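Local coordinates for protein inositol-3-phosphate synthase (Caenorhabditis elegans, PDB 1VKO) that is an inositol-3-phosphate synthase with a Rossmann-type domain that binds nicotinamide-adenine-dinucleotide, with pyrophosphate in an adjoining pocket, at residues Tyr66-Val71 and Val509-Gly514; Lys317-Gly322 and Glu456-Val461; Asp324-Gln329 and Asn496-Gln501; Gly361-Leu364 and Arg368-Arg371. All blocks are in the same frame, centred on the assembly; numbering follows the deposited sequence.

Contact 1: residues Tyr66-Val71 and Val509-Gly514; sequences YSFKTV and VTALAG
Leu512 drives its CD2 methyl onto one face of the Phe68 ring, and this is the tight part of the contact between strand residues 66-71 and the last turn of the helix at 509-513. CD2 lies 4.2 Å from the ring centroid and 28° off the ring normal, a CH-pi contact, and comes within 3.7 Å of Phe68 CG. Leu512 reaches there because its CG stands anti to its own carbonyl carbon (chi1 -56°), which brings the branch in toward the strand; the two side chains cross at about a right angle. Further along the ring, Phe68 CE2 meets the methyl CB of Ala511 at 4.1 Å. The same Leu512 CD2 lies 3.6 Å from Thr70 OG1, so one methyl fills the space between two strand residues that both point at the helix.

The looser side is polar and bridged by water. Thr70 OG1 donates to a water 2.6 Å away, and that water donates to Leu512 O at 3.0 Å, joining strand to helix end where the two do not bond directly. Gly514, with positive phi, then takes the chain out of the helix. Phe43 on strand 38-53 packs on both Phe68 and Ala511; Ile523 of the second subunit also packs on Phe68. With the strand and helix axes 8.9 Å apart and crossing at -87°, the contact is a helix end laid across one face of an antiparallel beta sheet.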
loop_
_atom_site.group_PDB
_atom_site.type_symbol
_atom_site.label_atom_id
_atom_site.label_comp_id
_atom_site.label_asym_id
_atom_site.label_seq_id
_atom_site.Cartn_x
_atom_site.Cartn_y
_atom_site.Cartn_z
ATOM N N TYR A 66 23.489 -21.374 38.197
ATOM C CA TYR A 66 22.194 -22.032 38.258
ATOM C C TYR A 66 22.428 -23.530 38.115
ATOM O O TYR A 66 23.294 -23.936 37.357
ATOM C CB TYR A 66 21.282 -21.522 37.132
ATOM C CG TYR A 66 20.485 -20.277 37.459
ATOM C CD1 TYR A 66 20.995 -19.013 37.196
ATOM C CD2 TYR A 66 19.221 -20.361 38.035
ATOM C CE1 TYR A 66 20.266 -17.854 37.496
ATOM C CE2 TYR A 66 18.479 -19.200 38.337
ATOM C CZ TYR A 66 19.015 -17.954 38.061
ATOM O OH TYR A 66 18.303 -16.798 38.343
ATOM N N SER A 67 21.688 -24.356 38.847
ATOM C CA SER A 67 21.761 -25.790 38.620
ATOM C C SER A 67 20.398 -26.260 38.161
ATOM O O SER A 67 19.465 -26.244 38.938
ATOM C CB SER A 67 22.208 -26.531 39.886
ATOM O OG SER A 67 22.477 -27.892 39.592
ATOM N N PHE A 68 20.263 -26.635 36.892
ATOM C CA PHE A 68 18.953 -27.012 36.345
ATOM C C PHE A 68 18.786 -28.512 36.367
ATOM O O PHE A 68 19.750 -29.254 36.158
ATOM C CB PHE A 68 18.753 -26.535 34.888
ATOM C CG PHE A 68 18.944 -25.055 34.687
ATOM C CD1 PHE A 68 18.032 -24.145 35.177
ATOM C CD2 PHE A 68 20.043 -24.582 34.006
ATOM C CE1 PHE A 68 18.226 -22.765 35.002
ATOM C CE2 PHE A 68 20.232 -23.202 33.810
ATOM C CZ PHE A 68 19.330 -22.302 34.307
ATOM N N LYS A 69 17.560 -28.962 36.584
ATOM C CA LYS A 69 17.226 -30.337 36.276
ATOM C C LYS A 69 16.095 -30.278 35.290
ATOM O O LYS A 69 15.162 -29.500 35.496
ATOM C CB LYS A 69 16.806 -31.145 37.524
ATOM C CG LYS A 69 17.939 -31.801 38.330
ATOM C CD LYS A 69 17.320 -32.703 39.428
ATOM C CE LYS A 69 18.348 -33.549 40.222
ATOM N NZ LYS A 69 19.120 -32.761 41.226
ATOM N N THR A 70 16.180 -31.096 34.236
ATOM C CA THR A 70 15.142 -31.173 33.218
ATOM C C THR A 70 14.694 -32.586 32.973
ATOM O O THR A 70 15.453 -33.370 32.416
ATOM C CB THR A 70 15.645 -30.599 31.872
ATOM O OG1 THR A 70 16.028 -29.232 32.040
ATOM C CG2 THR A 70 14.490 -30.526 30.863
ATOM N N VAL A 71 13.457 -32.922 33.331
ATOM C CA VAL A 71 12.956 -34.241 32.958
ATOM C C VAL A 71 12.978 -34.347 31.429
ATOM O O VAL A 71 12.526 -33.441 30.725
ATOM C CB VAL A 71 11.569 -34.562 33.562
ATOM C CG1 VAL A 71 11.091 -35.971 33.129
ATOM C CG2 VAL A 71 11.615 -34.473 35.098
ATOM N N VAL A 509 16.637 -22.756 26.633
ATOM C CA VAL A 509 16.698 -24.195 26.297
ATOM C C VAL A 509 18.109 -24.667 26.007
ATOM O O VAL A 509 18.402 -25.843 26.197
ATOM C CB VAL A 509 15.760 -24.627 25.126
ATOM C CG1 VAL A 509 14.317 -24.317 25.455
ATOM C CG2 VAL A 509 16.152 -23.931 23.845
ATOM N N THR A 510 18.992 -23.776 25.547
ATOM C CA THR A 510 20.375 -24.200 25.352
ATOM C C THR A 510 21.086 -24.366 26.674
ATOM O O THR A 510 21.816 -25.346 26.838
ATOM C CB THR A 510 21.167 -23.365 24.330
ATOM O OG1 THR A 510 21.088 -21.969 24.617
ATOM C CG2 THR A 510 20.513 -23.471 22.981
ATOM N N ALA A 511 20.843 -23.448 27.614
ATOM C CA ALA A 511 21.287 -23.572 29.024
ATOM C C ALA A 511 20.811 -24.864 29.711
ATOM O O ALA A 511 21.611 -25.561 30.361
ATOM C CB ALA A 511 20.850 -22.357 29.836
ATOM N N LEU A 512 19.519 -25.182 29.570
ATOM C CA LEU A 512 18.995 -26.490 30.000
ATOM C C LEU A 512 19.759 -27.663 29.391
ATOM O O LEU A 512 20.166 -28.570 30.127
ATOM C CB LEU A 512 17.495 -26.642 29.718
ATOM C CG LEU A 512 16.618 -25.553 30.344
ATOM C CD1 LEU A 512 15.224 -25.569 29.759
ATOM C CD2 LEU A 512 16.571 -25.643 31.853
ATOM N N ALA A 513 19.966 -27.631 28.069
ATOM C CA ALA A 513 20.572 -28.756 27.322
ATOM C C ALA A 513 22.066 -28.905 27.508
ATOM O O ALA A 513 22.602 -29.991 27.245
ATOM C CB ALA A 513 20.256 -28.672 25.837
ATOM N N GLY A 514 22.728 -27.820 27.922
ATOM C CA GLY A 514 24.147 -27.835 28.291
ATOM C C GLY A 514 25.065 -27.014 27.396
ATOM O O GLY A 514 26.269 -26.916 27.640
HETATM O O HOH W 1 18.570 -29.296 32.566
#

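Contact 2: residues Lys317-Gly322 and Glu456-Val461; sequences KVFVGG and ELASRV
This is a small, largely buried contact of an aromatic ring with the backbone and one methyl of a helix end: Phe319, on the way into the short strand 320-321 at the end of the parallel Rossmann-type sheet, next to strand 295-298, rests near the C-terminal end of the helix that carries Glu456. The ring is the sole side chain that 317-322 contributes. Its CE2 corner does the touching, 3.8 Å from Ala458 O and 4.1 Å from Ala458 CB, and it also lies 3.9 Å from Ser459 N. Phe319 CG is anti to the carbonyl carbon (chi1 -69°), which swings the ring across to the helix end; Ser459 CA sits at the ring edge, in its plane. Leu476 packs on both Phe319 and Ala458.

Residues Ala458 to Val461 form a type I beta turn. Ser459 OG turns back to donate to Glu456 O at 2.7 Å, tilted 25° from the carbonyl plane. Arg460 and Glu456, whose CB atoms point away from 317-322, pair with each other side-on through NE and NH2. NH2 meets the syn lone pair of OE1 at 2.9 Å, and NE bonds to both carboxylate oxygens, with the partners nearly in the guanidinium plane. Glu456 OE2 also accepts from Arg75 N, and Arg460 NH2 reaches Pro147 O, so both flat groups are fixed in rotation. The chemistry thus divides in two: Phe319 offers the helix end only carbon, while the buried, oppositely charged Glu456 and Arg460 form a salt bridge, which would favour their ionised forms.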
loop_
_atom_site.group_PDB
_atom_site.type_symbol
_atom_site.label_atom_id
_atom_site.label_comp_id
_atom_site.label_asym_id
_atom_site.label_seq_id
_atom_site.Cartn_x
_atom_site.Cartn_y
_atom_site.Cartn_z
ATOM N N LYS A 317 0.890 -24.384 43.064
ATOM C CA LYS A 317 2.040 -24.883 42.311
ATOM C C LYS A 317 1.730 -25.228 40.848
ATOM O O LYS A 317 2.145 -26.267 40.305
ATOM C CB LYS A 317 2.724 -26.041 43.060
ATOM C CG LYS A 317 3.881 -25.616 43.979
ATOM C CD LYS A 317 3.461 -24.648 45.094
ATOM C CE LYS A 317 4.359 -24.818 46.330
ATOM N N VAL A 318 1.031 -24.293 40.212
ATOM C CA VAL A 318 0.583 -24.407 38.828
ATOM C C VAL A 318 1.027 -23.148 38.046
ATOM O O VAL A 318 1.269 -22.083 38.650
ATOM C CB VAL A 318 -0.936 -24.648 38.864
ATOM C CG1 VAL A 318 -1.721 -23.548 38.199
ATOM C CG2 VAL A 318 -1.285 -26.077 38.391
ATOM N N PHE A 319 1.184 -23.262 36.726
ATOM C CA PHE A 319 1.601 -22.101 35.917
ATOM C C PHE A 319 0.424 -21.423 35.282
ATOM O O PHE A 319 -0.511 -22.100 34.836
ATOM C CB PHE A 319 2.566 -22.477 34.776
ATOM C CG PHE A 319 3.930 -22.917 35.229
ATOM C CD1 PHE A 319 4.805 -22.025 35.839
ATOM C CD2 PHE A 319 4.359 -24.217 34.999
ATOM C CE1 PHE A 319 6.074 -22.443 36.251
ATOM C CE2 PHE A 319 5.622 -24.643 35.408
ATOM C CZ PHE A 319 6.478 -23.762 36.026
ATOM N N VAL A 320 0.485 -20.084 35.237
ATOM C CA VAL A 320 -0.482 -19.297 34.488
ATOM C C VAL A 320 0.204 -18.590 33.323
ATOM O O VAL A 320 1.425 -18.430 33.348
ATOM C CB VAL A 320 -1.369 -18.364 35.381
ATOM C CG1 VAL A 320 -2.188 -19.203 36.299
ATOM C CG2 VAL A 320 -0.555 -17.295 36.178
ATOM N N GLY A 321 -0.569 -18.209 32.297
ATOM C CA GLY A 321 -0.026 -17.465 31.143
ATOM C C GLY A 321 -1.044 -16.559 30.445
ATOM O O GLY A 321 -2.243 -16.788 30.531
ATOM N N GLY A 322 -0.558 -15.524 29.761
ATOM C CA GLY A 322 -1.394 -14.553 29.032
ATOM C C GLY A 322 -0.685 -13.215 28.878
ATOM O O GLY A 322 0.441 -13.057 29.338
ATOM N N GLU A 456 4.213 -27.486 29.203
ATOM C CA GLU A 456 4.571 -28.842 29.612
ATOM C C GLU A 456 6.075 -28.959 29.817
ATOM O O GLU A 456 6.529 -29.664 30.720
ATOM C CB GLU A 456 4.114 -29.865 28.577
ATOM C CG GLU A 456 4.111 -31.306 29.067
ATOM C CD GLU A 456 5.494 -31.915 29.150
ATOM O OE1 GLU A 456 6.288 -31.701 28.207
ATOM O OE2 GLU A 456 5.794 -32.625 30.151
ATOM N N LEU A 457 6.843 -28.276 28.970
ATOM C CA LEU A 457 8.285 -28.270 29.094
ATOM C C LEU A 457 8.656 -27.585 30.395
ATOM O O LEU A 457 9.434 -28.130 31.175
ATOM C CB LEU A 457 8.970 -27.591 27.902
ATOM C CG LEU A 457 10.428 -27.161 28.179
ATOM C CD1 LEU A 457 11.357 -28.380 28.414
ATOM C CD2 LEU A 457 10.979 -26.248 27.120
ATOM N N ALA A 458 8.103 -26.406 30.654
ATOM C CA ALA A 458 8.430 -25.720 31.901
ATOM C C ALA A 458 8.041 -26.578 33.127
ATOM O O ALA A 458 8.683 -26.504 34.200
ATOM C CB ALA A 458 7.781 -24.343 31.945
ATOM N N SER A 459 6.999 -27.400 32.964
ATOM C CA SER A 459 6.535 -28.250 34.045
ATOM C C SER A 459 7.591 -29.302 34.359
ATOM O O SER A 459 7.507 -29.951 35.398
ATOM C CB SER A 459 5.176 -28.883 33.727
ATOM O OG SER A 459 5.305 -30.152 33.114
ATOM N N ARG A 460 8.584 -29.439 33.467
ATOM C CA ARG A 460 9.699 -30.402 33.587
ATOM C C ARG A 460 11.026 -29.798 34.031
ATOM O O ARG A 460 12.022 -30.501 34.176
ATOM C CB ARG A 460 9.920 -31.170 32.274
ATOM C CG ARG A 460 8.973 -32.348 32.114
ATOM C CD ARG A 460 9.250 -33.230 30.883
ATOM N NE ARG A 460 8.829 -32.578 29.643
ATOM C CZ ARG A 460 9.616 -32.237 28.623
ATOM N NH1 ARG A 460 10.920 -32.484 28.617
ATOM N NH2 ARG A 460 9.073 -31.647 27.573
ATOM N N VAL A 461 11.058 -28.498 34.241
ATOM C CA VAL A 461 12.305 -27.846 34.621
ATOM C C VAL A 461 12.268 -27.468 36.104
ATOM O O VAL A 461 11.249 -26.988 36.599
ATOM C CB VAL A 461 12.586 -26.587 33.741
ATOM C CG1 VAL A 461 13.889 -25.911 34.149
ATOM C CG2 VAL A 461 12.607 -26.950 32.253
#

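Contact 3: residues Asp324-Gln329 and Asn496-Gln501; sequences DFKSGQ and NAFMRQ. With POP (pyrophosphate 2-), chain H; NAD (nicotinamide-adenine-dinucleotide), chain G.
A buried lysine that belongs to a pyrophosphate pocket turns its amino group away from the anion: Lys326 NZ instead donates to Gln501 OE1 at 2.7 Å. Its segment, 324-329, runs through the loop after strand 320-321 of the parallel Rossmann-type sheet into the start of helix 329-342. The bond is made in the plane of the Gln501 amide, on a lone pair of OE1, the two side chains arriving from opposite directions. Lys326 sets CG opposite its backbone N (chi1 -174°), then bends at chi2 and chi3 to bring NZ to the edge of the Phe498 ring, 4.1 Å from Phe498 CD1. Ser334 OG is a second partner of NZ, and Gln501 NE2 donates to Ser495 O, so the amide is held at both ends.

On its other side the loop faces the ligands. Gln329 N donates to pyrophosphate O2 at 2.8 Å; Gly328 N, at the N-cap of helix 329-342, approaches O1 implausibly closely as modelled, its distance doubtful. Lys377, Lys414, Lys484 and Lys373 also bind this anion. Ser327 OG accepts from the carboxamide nitrogen N7N of nicotinamide-adenine-dinucleotide at 2.8 Å, with an N-H...O angle of 153°.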
loop_
_atom_site.group_PDB
_atom_site.type_symbol
_atom_site.label_atom_id
_atom_site.label_comp_id
_atom_site.label_asym_id
_atom_site.label_seq_id
_atom_site.Cartn_x
_atom_site.Cartn_y
_atom_site.Cartn_z
ATOM N N ASP A 324 -3.361 -12.849 25.441
ATOM C CA ASP A 324 -3.815 -12.475 24.090
ATOM C C ASP A 324 -2.793 -12.846 23.016
ATOM O O ASP A 324 -1.686 -12.262 22.972
ATOM C CB ASP A 324 -4.182 -10.984 24.048
ATOM C CG ASP A 324 -5.109 -10.615 22.891
ATOM O OD1 ASP A 324 -5.798 -11.498 22.326
ATOM O OD2 ASP A 324 -5.237 -9.431 22.509
ATOM N N PHE A 325 -3.173 -13.802 22.150
ATOM C CA PHE A 325 -2.302 -14.287 21.097
ATOM C C PHE A 325 -1.713 -13.148 20.367
ATOM O O PHE A 325 -2.398 -12.164 20.020
ATOM C CB PHE A 325 -3.036 -15.149 20.058
ATOM C CG PHE A 325 -3.758 -16.351 20.626
ATOM C CD1 PHE A 325 -3.098 -17.273 21.429
ATOM C CD2 PHE A 325 -5.093 -16.581 20.321
ATOM C CE1 PHE A 325 -3.788 -18.406 21.933
ATOM C CE2 PHE A 325 -5.772 -17.717 20.833
ATOM C CZ PHE A 325 -5.102 -18.593 21.628
ATOM N N LYS A 326 -0.422 -13.273 20.122
ATOM C CA LYS A 326 0.260 -12.318 19.304
ATOM C C LYS A 326 0.513 -12.942 17.957
ATOM O O LYS A 326 1.576 -13.539 17.711
ATOM C CB LYS A 326 1.542 -11.918 19.983
ATOM C CG LYS A 326 2.220 -10.840 19.287
ATOM C CD LYS A 326 3.697 -11.031 19.491
ATOM C CE LYS A 326 4.165 -10.373 20.742
ATOM N NZ LYS A 326 5.647 -10.406 20.814
ATOM N N SER A 327 -0.481 -12.817 17.086
ATOM C CA SER A 327 -0.509 -13.606 15.862
ATOM C C SER A 327 -0.034 -12.861 14.581
ATOM O O SER A 327 0.685 -13.454 13.747
ATOM C CB SER A 327 -1.908 -14.215 15.666
ATOM O OG SER A 327 -2.933 -13.220 15.640
ATOM N N GLY A 328 -0.429 -11.587 14.428
ATOM C CA GLY A 328 -0.311 -10.919 13.140
ATOM C C GLY A 328 0.269 -9.522 13.174
ATOM O O GLY A 328 1.489 -9.350 13.159
ATOM N N GLN A 329 -0.609 -8.521 13.207
ATOM C CA GLN A 329 -0.206 -7.112 13.110
ATOM C C GLN A 329 0.695 -6.651 14.287
ATOM O O GLN A 329 1.618 -5.852 14.102
ATOM C CB GLN A 329 -1.467 -6.247 12.983
ATOM C CG GLN A 329 -1.241 -4.754 13.066
ATOM C CD GLN A 329 -2.551 -4.011 13.211
ATOM O OE1 GLN A 329 -3.162 -4.045 14.297
ATOM N NE2 GLN A 329 -2.998 -3.333 12.131
ATOM N N ASN A 496 8.331 -6.499 25.544
ATOM C CA ASN A 496 7.436 -6.562 24.376
ATOM C C ASN A 496 8.062 -6.865 23.007
ATOM O O ASN A 496 7.357 -7.210 22.077
ATOM C CB ASN A 496 6.600 -5.280 24.276
ATOM C CG ASN A 496 5.530 -5.178 25.369
ATOM O OD1 ASN A 496 4.619 -6.015 25.478
ATOM N ND2 ASN A 496 5.621 -4.128 26.160
ATOM N N ALA A 497 9.376 -6.721 22.873
ATOM C CA ALA A 497 10.002 -6.817 21.563
ATOM C C ALA A 497 10.287 -8.269 21.224
ATOM O O ALA A 497 11.115 -8.925 21.868
ATOM C CB ALA A 497 11.255 -5.975 21.503
ATOM N N PHE A 498 9.594 -8.749 20.196
ATOM C CA PHE A 498 9.547 -10.166 19.839
ATOM C C PHE A 498 10.897 -10.859 19.746
ATOM O O PHE A 498 11.100 -11.885 20.385
ATOM C CB PHE A 498 8.764 -10.368 18.536
ATOM C CG PHE A 498 8.830 -11.781 17.987
ATOM C CD1 PHE A 498 7.913 -12.752 18.402
ATOM C CD2 PHE A 498 9.794 -12.135 17.049
ATOM C CE1 PHE A 498 7.961 -14.060 17.892
ATOM C CE2 PHE A 498 9.842 -13.441 16.533
ATOM C CZ PHE A 498 8.926 -14.403 16.957
ATOM N N MET A 499 11.813 -10.331 18.943
ATOM C CA MET A 499 13.081 -11.030 18.759
ATOM C C MET A 499 13.843 -11.145 20.092
ATOM O O MET A 499 14.553 -12.125 20.345
ATOM C CB MET A 499 13.906 -10.411 17.612
ATOM C CG MET A 499 13.289 -10.636 16.183
ATOM S SD MET A 499 12.976 -12.378 15.671
ATOM C CE MET A 499 14.596 -13.152 15.891
ATOM N N ARG A 500 13.624 -10.184 20.979
ATOM C CA ARG A 500 14.217 -10.225 22.296
ATOM C C ARG A 500 13.591 -11.362 23.144
ATOM O O ARG A 500 14.277 -12.023 23.951
ATOM C CB ARG A 500 14.064 -8.853 22.957
ATOM C CG ARG A 500 14.491 -7.664 22.059
ATOM C CD ARG A 500 15.844 -7.022 22.408
ATOM N NE ARG A 500 15.934 -5.629 21.946
ATOM C CZ ARG A 500 16.882 -5.134 21.134
ATOM N NH1 ARG A 500 17.871 -5.899 20.674
ATOM N NH2 ARG A 500 16.842 -3.850 20.780
ATOM N N GLN A 501 12.297 -11.598 22.921
ATOM C CA GLN A 501 11.539 -12.627 23.629
ATOM C C GLN A 501 11.919 -14.021 23.159
ATOM O O GLN A 501 11.756 -15.016 23.875
ATOM C CB GLN A 501 10.030 -12.420 23.414
ATOM C CG GLN A 501 9.414 -11.182 24.072
ATOM C CD GLN A 501 8.064 -10.853 23.459
ATOM O OE1 GLN A 501 7.834 -11.166 22.297
ATOM N NE2 GLN A 501 7.159 -10.261 24.243
HETATM P P1 POP H . -2.611 -9.343 15.847
HETATM O O1 POP H . -1.250 -9.984 16.078
HETATM O O2 POP H . -2.993 -9.463 14.390
HETATM O O3 POP H . -2.540 -7.869 16.214
HETATM O O POP H . -3.732 -10.141 16.725
HETATM P P2 POP H . -5.332 -9.827 16.790
HETATM O O4 POP H . -6.043 -10.832 15.889
HETATM O O5 POP H . -5.787 -9.952 18.238
HETATM O O6 POP H . -5.766 -8.440 16.305
HETATM P PA NAD G . -14.505 -17.675 17.448
HETATM O O1A NAD G . -15.769 -16.977 17.607
HETATM O O2A NAD G . -14.512 -18.373 16.151
HETATM O O5B NAD G . -14.336 -18.638 18.697
HETATM C C5B NAD G . -15.021 -18.379 19.886
HETATM C C4B NAD G . -15.730 -19.659 20.290
HETATM O O4B NAD G . -15.852 -19.672 21.694
HETATM C C3B NAD G . -17.123 -19.743 19.734
HETATM O O3B NAD G . -17.305 -21.123 19.457
HETATM C C2B NAD G . -18.045 -19.424 20.877
HETATM O O2B NAD G . -19.093 -20.386 20.777
HETATM C C1B NAD G . -17.189 -19.789 22.086
HETATM N N9A NAD G . -17.459 -19.157 23.403
HETATM C C8A NAD G . -17.845 -17.887 23.708
HETATM N N7A NAD G . -17.985 -17.798 25.050
HETATM C C5A NAD G . -17.705 -18.977 25.634
HETATM C C6A NAD G . -17.727 -19.445 26.959
HETATM N N6A NAD G . -18.122 -18.699 28.004
HETATM N N1A NAD G . -17.401 -20.756 27.199
HETATM C C2A NAD G . -17.093 -21.598 26.171
HETATM N N3A NAD G . -17.120 -21.135 24.895
HETATM C C4A NAD G . -17.406 -19.847 24.604
HETATM O O3 NAD G . -13.235 -16.677 17.585
HETATM P PN NAD G . -11.765 -17.210 17.287
HETATM O O1N NAD G . -11.778 -18.679 17.514
HETATM O O2N NAD G . -11.369 -16.692 15.974
HETATM O O5D NAD G . -10.833 -16.638 18.485
HETATM C C5D NAD G . -11.239 -16.746 19.839
HETATM C C4D NAD G . -10.562 -15.736 20.785
HETATM O O4D NAD G . -9.174 -15.701 20.556
HETATM C C3D NAD G . -11.065 -14.296 20.631
HETATM O O3D NAD G . -11.178 -13.724 21.904
HETATM C C2D NAD G . -9.900 -13.587 19.987
HETATM O O2D NAD G . -9.760 -12.217 20.325
HETATM C C1D NAD G . -8.742 -14.359 20.559
HETATM N N1N NAD G . -7.604 -14.045 19.703
HETATM C C2N NAD G . -7.626 -14.394 18.389
HETATM C C3N NAD G . -6.551 -14.060 17.596
HETATM C C7N NAD G . -6.451 -14.781 16.305
HETATM O O7N NAD G . -7.538 -15.637 16.005
HETATM N N7N NAD G . -5.375 -14.618 15.525
HETATM C C4N NAD G . -5.434 -13.386 18.127
HETATM C C5N NAD G . -5.441 -13.025 19.456
HETATM C C6N NAD G . -6.550 -13.355 20.250
#

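Contact 4: residues Gly361-Leu364 and Arg368-Arg371; sequences GKNL and RQFR
The backbone leaves helix 359-363 at Leu364 and promptly enters helix 367-378, so that the CA atoms of Leu364 and Phe370 come within 4.9 Å of each other. The motif is two consecutive helices joined by a short link, and side chains from both meet across it. Gln369, whose CB points toward the first helix, and Leu364 carry the contact. Gln369 CB packs on Asn363 O at 3.6 Å, and its CG lies 3.7 Å from Asn363 ND2; a turn at chi2 (82°) then bends the chain so that Gln369 OE1 comes to 4.0 Å from Asn363 O. The side chains of Asn363 and Gln369 cross at about a right angle, with their amide planes 31° apart.

These are largely contacts of polar atoms with aliphatic carbon. The polar ends of Asn363 have partners of their own: ND2 donates to Thr251 O and OD1 accepts from Ala204 N. Asn363 is thereby held from two directions and offers Gln369 a fixed surface. Thr251 also touches Leu364 and hydrogen-bonds to the bound nicotinamide-adenine-dinucleotide, which places this link beside the cofactor pocket; the Leu364 side chain is about 5 Å from the dinucleotide and about 6 Å from the pyrophosphate.

Leu364 adds a second contact. With CG anti to its carbonyl carbon (chi1 -48°), it sends CD2 over the backbone of the second helix, 3.8 Å from Gln369 O. Phe370 contributes the base of its side chain while its ring leads away, and the meeting point is Phe370 CB, 3.7 Å from Leu364 O.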
loop_
_atom_site.group_PDB
_atom_site.type_symbol
_atom_site.label_atom_id
_atom_site.label_comp_id
_atom_site.label_asym_id
_atom_site.label_seq_id
_atom_site.Cartn_x
_atom_site.Cartn_y
_atom_site.Cartn_z
ATOM N N GLY A 361 -14.406 -11.048 15.027
ATOM C CA GLY A 361 -14.758 -9.663 14.671
ATOM C C GLY A 361 -16.160 -9.207 15.083
ATOM O O GLY A 361 -16.346 -8.070 15.582
ATOM N N LYS A 362 -17.141 -10.087 14.864
ATOM C CA LYS A 362 -18.542 -9.844 15.241
ATOM C C LYS A 362 -18.689 -9.624 16.766
ATOM O O LYS A 362 -19.539 -8.821 17.225
ATOM C CB LYS A 362 -19.410 -11.011 14.759
ATOM C CG LYS A 362 -20.922 -10.897 14.990
ATOM C CD LYS A 362 -21.579 -12.259 14.678
ATOM C CE LYS A 362 -22.850 -12.499 15.482
ATOM N NZ LYS A 362 -24.096 -12.415 14.637
ATOM N N ASN A 363 -17.847 -10.319 17.536
ATOM C CA ASN A 363 -17.749 -10.110 18.988
ATOM C C ASN A 363 -17.090 -8.773 19.386
ATOM O O ASN A 363 -17.543 -8.081 20.306
ATOM C CB ASN A 363 -17.006 -11.280 19.672
ATOM C CG ASN A 363 -17.214 -11.293 21.191
ATOM O OD1 ASN A 363 -18.359 -11.356 21.674
ATOM N ND2 ASN A 363 -16.116 -11.228 21.942
ATOM N N LEU A 364 -16.014 -8.423 18.687
ATOM C CA LEU A 364 -15.320 -7.150 18.891
ATOM C C LEU A 364 -16.031 -5.963 18.217
ATOM O O LEU A 364 -15.461 -4.863 18.180
ATOM C CB LEU A 364 -13.851 -7.260 18.435
ATOM C CG LEU A 364 -13.097 -8.498 18.958
ATOM C CD1 LEU A 364 -11.933 -8.877 18.027
ATOM C CD2 LEU A 364 -12.628 -8.301 20.415
ATOM N N ARG A 368 -17.100 -2.696 25.018
ATOM C CA ARG A 368 -16.375 -3.278 26.179
ATOM C C ARG A 368 -15.411 -4.429 25.830
ATOM O O ARG A 368 -14.400 -4.643 26.522
ATOM C CB ARG A 368 -17.367 -3.720 27.273
ATOM N N GLN A 369 -15.740 -5.151 24.752
ATOM C CA GLN A 369 -14.908 -6.243 24.203
ATOM C C GLN A 369 -13.753 -5.676 23.365
ATOM O O GLN A 369 -12.590 -6.088 23.538
ATOM C CB GLN A 369 -15.763 -7.214 23.365
ATOM C CG GLN A 369 -16.565 -8.271 24.180
ATOM C CD GLN A 369 -17.863 -7.739 24.748
ATOM O OE1 GLN A 369 -18.696 -7.178 24.013
ATOM N NE2 GLN A 369 -18.056 -7.918 26.055
ATOM N N PHE A 370 -14.073 -4.724 22.476
ATOM C CA PHE A 370 -13.044 -3.937 21.764
ATOM C C PHE A 370 -12.046 -3.237 22.701
ATOM O O PHE A 370 -10.862 -3.195 22.370
ATOM C CB PHE A 370 -13.647 -2.912 20.792
ATOM C CG PHE A 370 -12.643 -1.916 20.273
ATOM C CD1 PHE A 370 -11.751 -2.273 19.256
ATOM C CD2 PHE A 370 -12.558 -0.634 20.833
ATOM C CE1 PHE A 370 -10.795 -1.361 18.780
ATOM C CE2 PHE A 370 -11.600 0.298 20.364
ATOM C CZ PHE A 370 -10.718 -0.065 19.332
ATOM N N ARG A 371 -12.494 -2.688 23.839
ATOM C CA ARG A 371 -11.533 -2.206 24.855
ATOM C C ARG A 371 -10.516 -3.281 25.290
ATOM O O ARG A 371 -9.302 -3.020 25.215
ATOM C CB ARG A 371 -12.204 -1.583 26.097
ATOM C CG ARG A 371 -12.111 -0.050 26.201
ATOM C CD ARG A 371 -10.847 0.509 26.920
ATOM N NE ARG A 371 -9.964 1.252 26.006
ATOM C CZ ARG A 371 -8.827 1.879 26.349
ATOM N NH1 ARG A 371 -8.377 1.879 27.606
ATOM N NH2 ARG A 371 -8.124 2.517 25.416
#

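Contacts 2, 3 and 4 all fall within the loop of chain closed by contact 1, and contacts 2 and 3 alternate along the sequence. Contacts 1 and 2 touch directly: Val71 O lies 2.8 Å from Arg460 NH1, a probable hydrogen bond, and Leu512 CD2 packs 3.5 Å from Val461 CG1. Contacts 1 and 3 share helix 498-513, with centres about 25 Å apart, and both meet the second subunit. The 324-329 side of contact 3 meets pyrophosphate and nicotinamide-adenine-dinucleotide, and contact 4 flanks them, its nearest atoms about 8 Å from those of contact 3. Contacts 1 and 4 are farthest apart, about 42 Å between centres, on opposite sides of the chain's centre.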